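Local coordinates for protein phospholethanolamine N-methyltransferase 2 (Haemonchus contortus, PDB 4KRI) that probably catalyses S-adenosylmethionine-dependent N-methylation of phosphomonomethylethanolamine on the nematode route to phosphocholine, at residues Arg103-Lys108 with Trp154-Trp159; Gly27-Gln32 with Asn70-Glu75; Ser147-Gln152 with Lys269-Thr274. One frame throughout, in Å; residues are numbered along the deposited sequence.

Interaction 1 (Arg103-Lys108 with Trp154-Trp159); sequences RQDLSK and WLDFIW
Arg103 and Asp156 form a side-on, two-pronged salt bridge on one face of an antiparallel strand pair in the N-terminal region of the enzyme. NE of Arg103 donates to OD1 of Asp156 (2.8 Å), and NH2 of Arg103 reaches OD2 of Asp156 (2.9 Å). Both bonds are nearly straight and lie on the syn side of the carboxylate, and together they fix the rotation of both groups and hold their planes within 20° of each other. Arginine suits the place because NE and one terminal nitrogen match the spacing of the two oxygens. CG of Arg103 stands anti to the backbone N (chi1 -176°), and the bend at chi2 (-78°) sets CD close to Asp156 OD1. Asp156 OD2 also takes a bond from Ser147 OG and one from a water, whose link to Asp105 is weak. Asp105 OD1 comes within 4.2 Å of Asp156 OD1, so the guanidinium probably offsets some of the repulsion between them. Asp105 closes an Asx turn onto the backbone N of Ser107, where the strand ends.

Gln104 and Phe157 are the hydrogen-bonded pair of the ladder: Gln104 N donates to Phe157 O at 2.9 Å and Phe157 N returns to Gln104 O at 3.1 Å. Beyond the strand, Leu106 N still holds Leu155 O (2.8 Å).

On the face bearing Gln104 and Phe157, Leu106 and Met115 of helix 114-124 pack against the Phe157 ring. One methyl, CD1 of Leu106, serves two rings: it lies 3.7 Å from CD2 of Phe157 and 3.9 Å from CH2 at the indole edge of Trp159.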
loop_
_atom_site.group_PDB
_atom_site.type_symbol
_atom_site.label_atom_id
_atom_site.label_comp_id
_atom_site.label_asym_id
_atom_site.label_seq_id
_atom_site.Cartn_x
_atom_site.Cartn_y
_atom_site.Cartn_z
ATOM N N ARG A 103 -7.636 -16.208 -0.245
ATOM C CA ARG A 103 -6.687 -16.298 -1.341
ATOM C C ARG A 103 -7.458 -16.573 -2.622
ATOM O O ARG A 103 -8.193 -17.558 -2.723
ATOM C CB ARG A 103 -5.685 -17.436 -1.083
ATOM C CG ARG A 103 -4.542 -17.588 -2.117
ATOM C CD ARG A 103 -4.998 -18.282 -3.410
ATOM N NE ARG A 103 -3.871 -18.637 -4.265
ATOM C CZ ARG A 103 -3.238 -19.806 -4.223
ATOM N NH1 ARG A 103 -3.618 -20.759 -3.378
ATOM N NH2 ARG A 103 -2.222 -20.027 -5.040
ATOM N N GLN A 104 -7.285 -15.710 -3.610
ATOM C CA GLN A 104 -7.902 -15.921 -4.904
ATOM C C GLN A 104 -6.975 -15.415 -5.989
ATOM O O GLN A 104 -6.521 -14.270 -5.933
ATOM C CB GLN A 104 -9.250 -15.197 -4.970
ATOM C CG GLN A 104 -10.018 -15.423 -6.262
ATOM C CD GLN A 104 -10.490 -16.853 -6.420
ATOM O OE1 GLN A 104 -10.892 -17.500 -5.449
ATOM N NE2 GLN A 104 -10.431 -17.362 -7.649
ATOM N N ASP A 105 -6.703 -16.270 -6.977
ATOM C CA ASP A 105 -5.879 -15.891 -8.128
ATOM C C ASP A 105 -6.706 -15.068 -9.112
ATOM O O ASP A 105 -7.769 -15.515 -9.555
ATOM C CB ASP A 105 -5.350 -17.151 -8.806
ATOM C CG ASP A 105 -4.439 -16.855 -9.979
ATOM O OD1 ASP A 105 -3.926 -15.718 -10.095
ATOM O OD2 ASP A 105 -4.231 -17.781 -10.785
ATOM N N LEU A 106 -6.232 -13.868 -9.452
ATOM C CA LEU A 106 -6.946 -13.002 -10.388
ATOM C C LEU A 106 -6.229 -12.888 -11.745
ATOM O O LEU A 106 -6.556 -12.023 -12.549
ATOM C CB LEU A 106 -7.185 -11.610 -9.777
ATOM C CG LEU A 106 -8.057 -11.541 -8.515
ATOM C CD1 LEU A 106 -8.236 -10.099 -8.086
ATOM C CD2 LEU A 106 -9.405 -12.176 -8.754
ATOM N N SER A 107 -5.260 -13.767 -11.997
ATOM C CA SER A 107 -4.478 -13.685 -13.231
ATOM C C SER A 107 -5.293 -14.036 -14.480
ATOM O O SER A 107 -4.945 -13.625 -15.588
ATOM C CB SER A 107 -3.223 -14.558 -13.152
ATOM O OG SER A 107 -3.539 -15.939 -13.178
ATOM N N LYS A 108 -6.372 -14.793 -14.301
ATOM C CA LYS A 108 -7.234 -15.156 -15.428
ATOM C C LYS A 108 -8.422 -14.214 -15.516
ATOM O O LYS A 108 -9.313 -14.408 -16.343
ATOM C CB LYS A 108 -7.725 -16.605 -15.320
ATOM C CG LYS A 108 -6.628 -17.660 -15.433
ATOM C CD LYS A 108 -7.226 -19.059 -15.563
ATOM C CE LYS A 108 -6.388 -19.941 -16.482
ATOM N NZ LYS A 108 -5.042 -20.236 -15.921
ATOM N N TRP A 154 1.889 -12.154 -10.682
ATOM C CA TRP A 154 1.852 -11.128 -9.640
ATOM C C TRP A 154 0.422 -10.812 -9.218
ATOM O O TRP A 154 0.201 -9.955 -8.359
ATOM C CB TRP A 154 2.530 -9.833 -10.143
ATOM C CG TRP A 154 4.057 -9.831 -10.095
ATOM C CD1 TRP A 154 4.844 -9.214 -9.146
ATOM C CD2 TRP A 154 4.967 -10.454 -11.026
ATOM N NE1 TRP A 154 6.174 -9.432 -9.432
ATOM C CE2 TRP A 154 6.279 -10.174 -10.573
ATOM C CE3 TRP A 154 4.798 -11.222 -12.191
ATOM C CZ2 TRP A 154 7.415 -10.642 -11.246
ATOM C CZ3 TRP A 154 5.929 -11.683 -12.856
ATOM C CH2 TRP A 154 7.225 -11.386 -12.380
ATOM N N LEU A 155 -0.547 -11.507 -9.811
ATOM C CA LEU A 155 -1.958 -11.224 -9.535
ATOM C C LEU A 155 -2.669 -12.336 -8.756
ATOM O O LEU A 155 -3.887 -12.529 -8.883
ATOM C CB LEU A 155 -2.707 -10.945 -10.838
ATOM C CG LEU A 155 -2.060 -9.879 -11.714
ATOM C CD1 LEU A 155 -2.798 -9.835 -13.050
ATOM C CD2 LEU A 155 -2.077 -8.512 -11.022
ATOM N N ASP A 156 -1.914 -13.055 -7.941
ATOM C CA ASP A 156 -2.486 -14.090 -7.084
ATOM C C ASP A 156 -2.552 -13.433 -5.703
ATOM O O ASP A 156 -1.518 -13.152 -5.101
ATOM C CB ASP A 156 -1.569 -15.325 -7.110
ATOM C CG ASP A 156 -2.229 -16.569 -6.564
ATOM O OD1 ASP A 156 -3.367 -16.467 -6.039
ATOM O OD2 ASP A 156 -1.606 -17.664 -6.648
ATOM N N PHE A 157 -3.755 -13.126 -5.220
ATOM C CA PHE A 157 -3.873 -12.249 -4.039
ATOM C C PHE A 157 -4.356 -12.931 -2.759
ATOM O O PHE A 157 -5.089 -13.911 -2.809
ATOM C CB PHE A 157 -4.785 -11.072 -4.371
ATOM C CG PHE A 157 -4.227 -10.171 -5.428
ATOM C CD1 PHE A 157 -3.143 -9.356 -5.152
ATOM C CD2 PHE A 157 -4.767 -10.167 -6.707
ATOM C CE1 PHE A 157 -2.620 -8.511 -6.121
ATOM C CE2 PHE A 157 -4.249 -9.339 -7.692
ATOM C CZ PHE A 157 -3.170 -8.505 -7.394
ATOM N N ILE A 158 -3.925 -12.395 -1.619
ATOM C CA ILE A 158 -4.400 -12.812 -0.303
ATOM C C ILE A 158 -4.953 -11.582 0.394
ATOM O O ILE A 158 -4.223 -10.618 0.616
ATOM C CB ILE A 158 -3.260 -13.340 0.561
ATOM C CG1 ILE A 158 -2.543 -14.496 -0.149
ATOM C CG2 ILE A 158 -3.791 -13.797 1.931
ATOM C CD1 ILE A 158 -1.190 -14.828 0.473
ATOM N N TRP A 159 -6.234 -11.602 0.740
ATOM C CA TRP A 159 -6.790 -10.523 1.557
ATOM C C TRP A 159 -6.749 -10.942 3.010
ATOM O O TRP A 159 -7.070 -12.074 3.341
ATOM C CB TRP A 159 -8.259 -10.248 1.183
ATOM C CG TRP A 159 -8.471 -9.493 -0.090
ATOM C CD1 TRP A 159 -8.751 -8.160 -0.218
ATOM C CD2 TRP A 159 -8.453 -10.026 -1.414
ATOM N NE1 TRP A 159 -8.903 -7.835 -1.552
ATOM C CE2 TRP A 159 -8.717 -8.963 -2.304
ATOM C CE3 TRP A 159 -8.233 -11.304 -1.941
ATOM C CZ2 TRP A 159 -8.768 -9.140 -3.689
ATOM C CZ3 TRP A 159 -8.280 -11.476 -3.309
ATOM C CH2 TRP A 159 -8.542 -10.399 -4.167
HETATM O O HOH W 1 -2.564 -19.495 -8.563
#

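Interaction 2 (Gly27-Gln32 with Asn70-Glu75); sequences GILCPQ and NQALDE
The carboxamide of Asn70 turns its amino end to Cys30, whose SG lies 3.7 Å from ND2 of Asn70, while OD1 accepts a bond from NH1 of Arg103. SG of Cys30 stands anti to its backbone N (chi1 -175°), which brings the sulfur to 3.8 Å from CB of Asn70. A small, weakly polar thiol suits a buried place beside an amide. The ring of Pro31 brings its CG-CD side against the chain after Asn70: CD is 3.5 Å from Asn70 O, and CG is 3.5 Å from Gln71 O.

One backbone bond ties the segments, from Asn70 N to Leu29 O (2.9 Å), nearly straight at 169°. It is the final rung between parallel strands 25-29 and 64-70. Gln71 then takes a left-handed backbone conformation (phi 55°), and the chain turns so that Ala72 faces the other segment. Its one methyl touches two neighbours, with CB 3.7 Å from CG of Leu29 and 3.9 Å from CD of Pro31.

The contact lies at the carboxyl ends of two neighbouring parallel strands, where both chains leave the sheet, a layout consistent with a Rossmann-like alpha/beta fold. Strand 48-52 flanks strand 25-29, and strand 98-105 flanks strand 64-70. Gln71 reaches over to the latter, its OE1 accepting from the backbone N of Asp105. Helix 33-40 follows Gln32, which occupies its N-cap position, and both this helix and helix 5-18 touch Asn70.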
loop_
_atom_site.group_PDB
_atom_site.type_symbol
_atom_site.label_atom_id
_atom_site.label_comp_id
_atom_site.label_asym_id
_atom_site.label_seq_id
_atom_site.Cartn_x
_atom_site.Cartn_y
_atom_site.Cartn_z
ATOM N N GLY A 27 -11.852 -22.460 10.459
ATOM C CA GLY A 27 -12.614 -23.040 9.368
ATOM C C GLY A 27 -11.791 -22.897 8.103
ATOM O O GLY A 27 -11.070 -21.907 7.946
ATOM N N ILE A 28 -11.879 -23.894 7.227
ATOM C CA ILE A 28 -11.175 -23.877 5.952
ATOM C C ILE A 28 -12.160 -24.180 4.829
ATOM O O ILE A 28 -12.854 -25.187 4.864
ATOM C CB ILE A 28 -10.058 -24.939 5.935
ATOM C CG1 ILE A 28 -9.033 -24.633 7.038
ATOM C CG2 ILE A 28 -9.372 -24.972 4.569
ATOM C CD1 ILE A 28 -7.988 -25.712 7.238
ATOM N N LEU A 29 -12.241 -23.283 3.855
ATOM C CA LEU A 29 -13.046 -23.522 2.665
ATOM C C LEU A 29 -12.069 -23.631 1.506
ATOM O O LEU A 29 -11.440 -22.640 1.128
ATOM C CB LEU A 29 -14.027 -22.369 2.436
ATOM C CG LEU A 29 -14.741 -22.290 1.080
ATOM C CD1 LEU A 29 -15.504 -23.565 0.775
ATOM C CD2 LEU A 29 -15.685 -21.085 1.059
ATOM N N CYS A 30 -11.920 -24.837 0.968
ATOM C CA CYS A 30 -10.906 -25.099 -0.043
ATOM C C CYS A 30 -11.314 -26.344 -0.802
ATOM O O CYS A 30 -11.330 -27.439 -0.234
ATOM C CB CYS A 30 -9.545 -25.312 0.627
ATOM S SG CYS A 30 -8.136 -25.521 -0.503
ATOM N N PRO A 31 -11.654 -26.182 -2.089
ATOM C CA PRO A 31 -12.155 -27.324 -2.864
ATOM C C PRO A 31 -11.068 -28.343 -3.217
ATOM O O PRO A 31 -11.400 -29.489 -3.528
ATOM C CB PRO A 31 -12.713 -26.666 -4.132
ATOM C CG PRO A 31 -11.929 -25.407 -4.276
ATOM C CD PRO A 31 -11.664 -24.930 -2.869
ATOM N N GLN A 32 -9.799 -27.942 -3.173
ATOM C CA GLN A 32 -8.711 -28.869 -3.504
ATOM C C GLN A 32 -8.143 -29.547 -2.251
ATOM O O GLN A 32 -7.544 -28.895 -1.395
ATOM C CB GLN A 32 -7.611 -28.150 -4.296
ATOM C CG GLN A 32 -6.348 -28.977 -4.535
ATOM C CD GLN A 32 -6.598 -30.283 -5.282
ATOM O OE1 GLN A 32 -6.235 -31.361 -4.803
ATOM N NE2 GLN A 32 -7.196 -30.190 -6.468
ATOM N N ASN A 70 -9.514 -20.630 0.317
ATOM C CA ASN A 70 -8.413 -20.797 -0.618
ATOM C C ASN A 70 -8.872 -21.290 -1.995
ATOM O O ASN A 70 -9.301 -22.432 -2.139
ATOM C CB ASN A 70 -7.390 -21.778 -0.028
ATOM C CG ASN A 70 -6.124 -21.859 -0.849
ATOM O OD1 ASN A 70 -5.717 -20.878 -1.476
ATOM N ND2 ASN A 70 -5.490 -23.020 -0.851
ATOM N N GLN A 71 -8.806 -20.401 -2.987
ATOM C CA GLN A 71 -9.176 -20.727 -4.372
ATOM C C GLN A 71 -10.592 -21.281 -4.489
ATOM O O GLN A 71 -10.832 -22.247 -5.212
ATOM C CB GLN A 71 -8.173 -21.703 -4.989
ATOM C CG GLN A 71 -6.761 -21.133 -5.110
ATOM C CD GLN A 71 -6.556 -20.200 -6.320
ATOM O OE1 GLN A 71 -7.329 -19.250 -6.563
ATOM N NE2 GLN A 71 -5.487 -20.467 -7.078
ATOM N N ALA A 72 -11.527 -20.646 -3.793
ATOM C CA ALA A 72 -12.888 -21.168 -3.702
ATOM C C ALA A 72 -13.919 -20.263 -4.369
ATOM O O ALA A 72 -15.102 -20.612 -4.434
ATOM C CB ALA A 72 -13.255 -21.392 -2.236
ATOM N N LEU A 73 -13.478 -19.112 -4.867
ATOM C CA LEU A 73 -14.414 -18.076 -5.291
ATOM C C LEU A 73 -14.426 -17.773 -6.789
ATOM O O LEU A 73 -14.773 -16.660 -7.175
ATOM C CB LEU A 73 -14.146 -16.774 -4.532
ATOM C CG LEU A 73 -14.252 -16.838 -3.011
ATOM C CD1 LEU A 73 -14.304 -15.433 -2.431
ATOM C CD2 LEU A 73 -15.469 -17.641 -2.597
ATOM N N ASP A 74 -14.052 -18.742 -7.622
ATOM C CA ASP A 74 -14.048 -18.530 -9.077
ATOM C C ASP A 74 -15.397 -18.027 -9.590
ATOM O O ASP A 74 -15.464 -17.128 -10.422
ATOM C CB ASP A 74 -13.699 -19.826 -9.815
ATOM C CG ASP A 74 -12.315 -20.338 -9.483
ATOM O OD1 ASP A 74 -11.557 -19.612 -8.805
ATOM O OD2 ASP A 74 -11.986 -21.467 -9.914
ATOM N N GLU A 75 -16.477 -18.618 -9.093
ATOM C CA GLU A 75 -17.815 -18.198 -9.493
ATOM C C GLU A 75 -18.197 -16.855 -8.886
ATOM O O GLU A 75 -18.734 -15.984 -9.574
ATOM C CB GLU A 75 -18.850 -19.241 -9.080
ATOM C CG GLU A 75 -18.963 -20.426 -10.014
ATOM C CD GLU A 75 -20.216 -21.223 -9.745
ATOM O OE1 GLU A 75 -20.775 -21.083 -8.635
ATOM O OE2 GLU A 75 -20.651 -21.976 -10.640
#

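Interaction 3 (Ser147-Gln152 with Lys269-Thr274); sequences SVYVHQ and KDARVT
Tyr149 and Ala271 bring the C-terminal part of the helix beginning at 145 against a type I beta turn, Asp270-Val273, with their CA atoms 6.5 Å apart. The turn connects helix 255-268 to strand 273-277 in the Rossmann-like methyltransferase domain, so the contact joins the N-terminal region to the catalytic fold.

Lys269 makes the direct hydrogen bond. Its NZ donates to the carbonyl O of Gln152 at 2.8 Å, within the carbonyl plane, and also to His266 O. Gln152 and Lys269 are each the first residue beyond a helix, with positive phi, so the ammonium lies near the carboxyl ends of two helices. A positive charge is probably welcome there, since the dipoles of both would favour it. The long lysine chain runs extended until it bends at chi4 (-73°), which sets NZ beside the carbonyl. On the way it crosses the Gln152 side chain at about a right angle: CD of Lys269 is 3.4 Å from both CD and OE1 of Gln152, so methylene packs against amide.

Asp270 and Arg272 face away from the helix and probably help to hold the turn. Asp270 OD1 accepts from the backbone N of Arg272 (3.0 Å), an Asx turn, and the guanidinium of Arg272 grips both carboxylate oxygens side-on. Ala271 points toward the helix, where a methyl can approach the tyrosine ring, its CB 4.2 Å from CD1 of Tyr149.

The ring of Tyr149 presents its edge to the turn, with CE1 3.5 Å from Ala271 O, while its OH is near the methyl CG2 of Thr274. Thr274 can offer that methyl here while its OG1 bonds to His249. One water bridges the two sides: it lies 2.7 Å from OH of Tyr149 and donates to the carbonyl O of Ala271.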
loop_
_atom_site.group_PDB
_atom_site.type_symbol
_atom_site.label_atom_id
_atom_site.label_comp_id
_atom_site.label_asym_id
_atom_site.label_seq_id
_atom_site.Cartn_x
_atom_site.Cartn_y
_atom_site.Cartn_z
ATOM N N SER A 147 3.652 -17.730 -6.331
ATOM C CA SER A 147 3.155 -17.520 -7.688
ATOM C C SER A 147 4.047 -16.551 -8.453
ATOM O O SER A 147 4.228 -16.694 -9.659
ATOM C CB SER A 147 1.709 -17.021 -7.647
ATOM O OG SER A 147 0.885 -18.031 -7.096
ATOM N N VAL A 148 4.620 -15.575 -7.749
ATOM C CA VAL A 148 5.566 -14.672 -8.393
ATOM C C VAL A 148 6.813 -15.423 -8.842
ATOM O O VAL A 148 7.268 -15.293 -9.992
ATOM C CB VAL A 148 5.995 -13.538 -7.432
ATOM C CG1 VAL A 148 7.097 -12.699 -8.085
ATOM C CG2 VAL A 148 4.791 -12.649 -7.078
ATOM N N TYR A 149 7.368 -16.224 -7.940
ATOM C CA TYR A 149 8.686 -16.805 -8.174
ATOM C C TYR A 149 8.694 -18.055 -9.047
ATOM O O TYR A 149 9.710 -18.353 -9.655
ATOM C CB TYR A 149 9.383 -17.097 -6.840
ATOM C CG TYR A 149 9.568 -15.841 -6.017
ATOM C CD1 TYR A 149 10.118 -14.698 -6.573
ATOM C CD2 TYR A 149 9.194 -15.808 -4.684
ATOM C CE1 TYR A 149 10.287 -13.547 -5.814
ATOM C CE2 TYR A 149 9.354 -14.666 -3.923
ATOM C CZ TYR A 149 9.908 -13.541 -4.489
ATOM O OH TYR A 149 10.075 -12.394 -3.717
ATOM N N VAL A 150 7.571 -18.777 -9.086
ATOM C CA VAL A 150 7.485 -20.042 -9.828
ATOM C C VAL A 150 6.679 -19.894 -11.119
ATOM O O VAL A 150 6.951 -20.564 -12.129
ATOM C CB VAL A 150 6.872 -21.156 -8.943
ATOM C CG1 VAL A 150 6.691 -22.465 -9.734
ATOM C CG2 VAL A 150 7.748 -21.394 -7.727
ATOM N N HIS A 151 5.688 -19.015 -11.091
ATOM C CA HIS A 151 4.759 -18.904 -12.221
ATOM C C HIS A 151 4.706 -17.538 -12.904
ATOM O O HIS A 151 3.844 -17.311 -13.764
ATOM C CB HIS A 151 3.348 -19.292 -11.769
ATOM C CG HIS A 151 3.248 -20.689 -11.251
ATOM N ND1 HIS A 151 3.488 -21.793 -12.044
ATOM C CD2 HIS A 151 2.923 -21.168 -10.027
ATOM C CE1 HIS A 151 3.329 -22.889 -11.325
ATOM N NE2 HIS A 151 2.981 -22.539 -10.100
ATOM N N GLN A 152 5.624 -16.639 -12.553
ATOM C CA GLN A 152 5.602 -15.272 -13.070
ATOM C C GLN A 152 4.208 -14.640 -13.005
ATOM O O GLN A 152 3.738 -14.016 -13.961
ATOM C CB GLN A 152 6.173 -15.225 -14.492
ATOM C CG GLN A 152 7.707 -15.275 -14.537
ATOM C CD GLN A 152 8.255 -14.894 -15.889
ATOM O OE1 GLN A 152 7.712 -15.285 -16.917
ATOM N NE2 GLN A 152 9.337 -14.138 -15.898
ATOM N N LYS A 269 7.253 -8.070 -15.909
ATOM C CA LYS A 269 7.917 -9.180 -15.204
ATOM C C LYS A 269 9.318 -8.833 -14.655
ATOM O O LYS A 269 10.297 -8.719 -15.397
ATOM C CB LYS A 269 7.908 -10.460 -16.049
ATOM C CG LYS A 269 6.506 -10.770 -16.621
ATOM C CD LYS A 269 6.267 -12.250 -16.868
ATOM C CE LYS A 269 4.816 -12.515 -17.304
ATOM N NZ LYS A 269 3.794 -12.387 -16.197
ATOM N N ASP A 270 9.392 -8.623 -13.343
ATOM C CA ASP A 270 10.672 -8.452 -12.672
ATOM C C ASP A 270 10.507 -9.037 -11.273
ATOM O O ASP A 270 9.855 -8.425 -10.421
ATOM C CB ASP A 270 11.053 -6.970 -12.604
ATOM C CG ASP A 270 12.475 -6.743 -12.071
ATOM O OD1 ASP A 270 12.980 -7.587 -11.295
ATOM O OD2 ASP A 270 13.091 -5.722 -12.443
ATOM N N ALA A 271 11.096 -10.212 -11.038
ATOM C CA ALA A 271 10.897 -10.914 -9.769
ATOM C C ALA A 271 11.568 -10.239 -8.581
ATOM O O ALA A 271 11.394 -10.688 -7.443
ATOM C CB ALA A 271 11.333 -12.370 -9.856
ATOM N N ARG A 272 12.312 -9.162 -8.824
ATOM C CA ARG A 272 12.881 -8.391 -7.705
ATOM C C ARG A 272 11.849 -7.537 -7.002
ATOM O O ARG A 272 12.091 -7.046 -5.899
ATOM C CB ARG A 272 14.036 -7.495 -8.191
ATOM C CG ARG A 272 15.267 -8.351 -8.532
ATOM C CD ARG A 272 16.314 -7.595 -9.336
ATOM N NE ARG A 272 15.787 -7.041 -10.582
ATOM C CZ ARG A 272 16.549 -6.623 -11.587
ATOM N NH1 ARG A 272 17.870 -6.741 -11.508
ATOM N NH2 ARG A 272 15.992 -6.115 -12.677
ATOM N N VAL A 273 10.689 -7.367 -7.626
ATOM C CA VAL A 273 9.711 -6.413 -7.130
ATOM C C VAL A 273 8.406 -7.072 -6.719
ATOM O O VAL A 273 7.815 -7.816 -7.486
ATOM C CB VAL A 273 9.396 -5.377 -8.204
ATOM C CG1 VAL A 273 8.301 -4.422 -7.719
ATOM C CG2 VAL A 273 10.654 -4.594 -8.533
ATOM N N THR A 274 7.959 -6.792 -5.500
ATOM C CA THR A 274 6.666 -7.294 -5.032
ATOM C C THR A 274 5.933 -6.124 -4.365
ATOM O O THR A 274 6.562 -5.125 -4.025
ATOM C CB THR A 274 6.820 -8.471 -4.056
ATOM O OG1 THR A 274 7.636 -8.067 -2.944
ATOM C CG2 THR A 274 7.438 -9.710 -4.785
HETATM O O HOH W 2 11.299 -10.290 -4.774
#

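Overall arrangement
The three contacts lead from the N-terminal region into the methyltransferase domain. Interactions 2 and 1, with centres 13 Å apart, lie on neighbouring strands and are joined by Gln104 NE2 to Asp74 OD1 and by Arg103 NH1 to Asn70 OD1, both 2.8 Å. Interactions 1 and 3 are 13 Å apart between centres, and their segments alternate along the chain. There Ser147 OG lies 2.6 Å from Asp156 OD2, and NE1 of Trp154 donates to Val273 O at 3.0 Å, extending the link into strand 273-277. Interactions 2 and 3 do not touch, their centres about 24 Å and nearest atoms about 7 Å apart. The S-adenosylhomocysteine and phosphomonomethylethanolamine pockets use residues beyond 175, none from interactions 1 or 2.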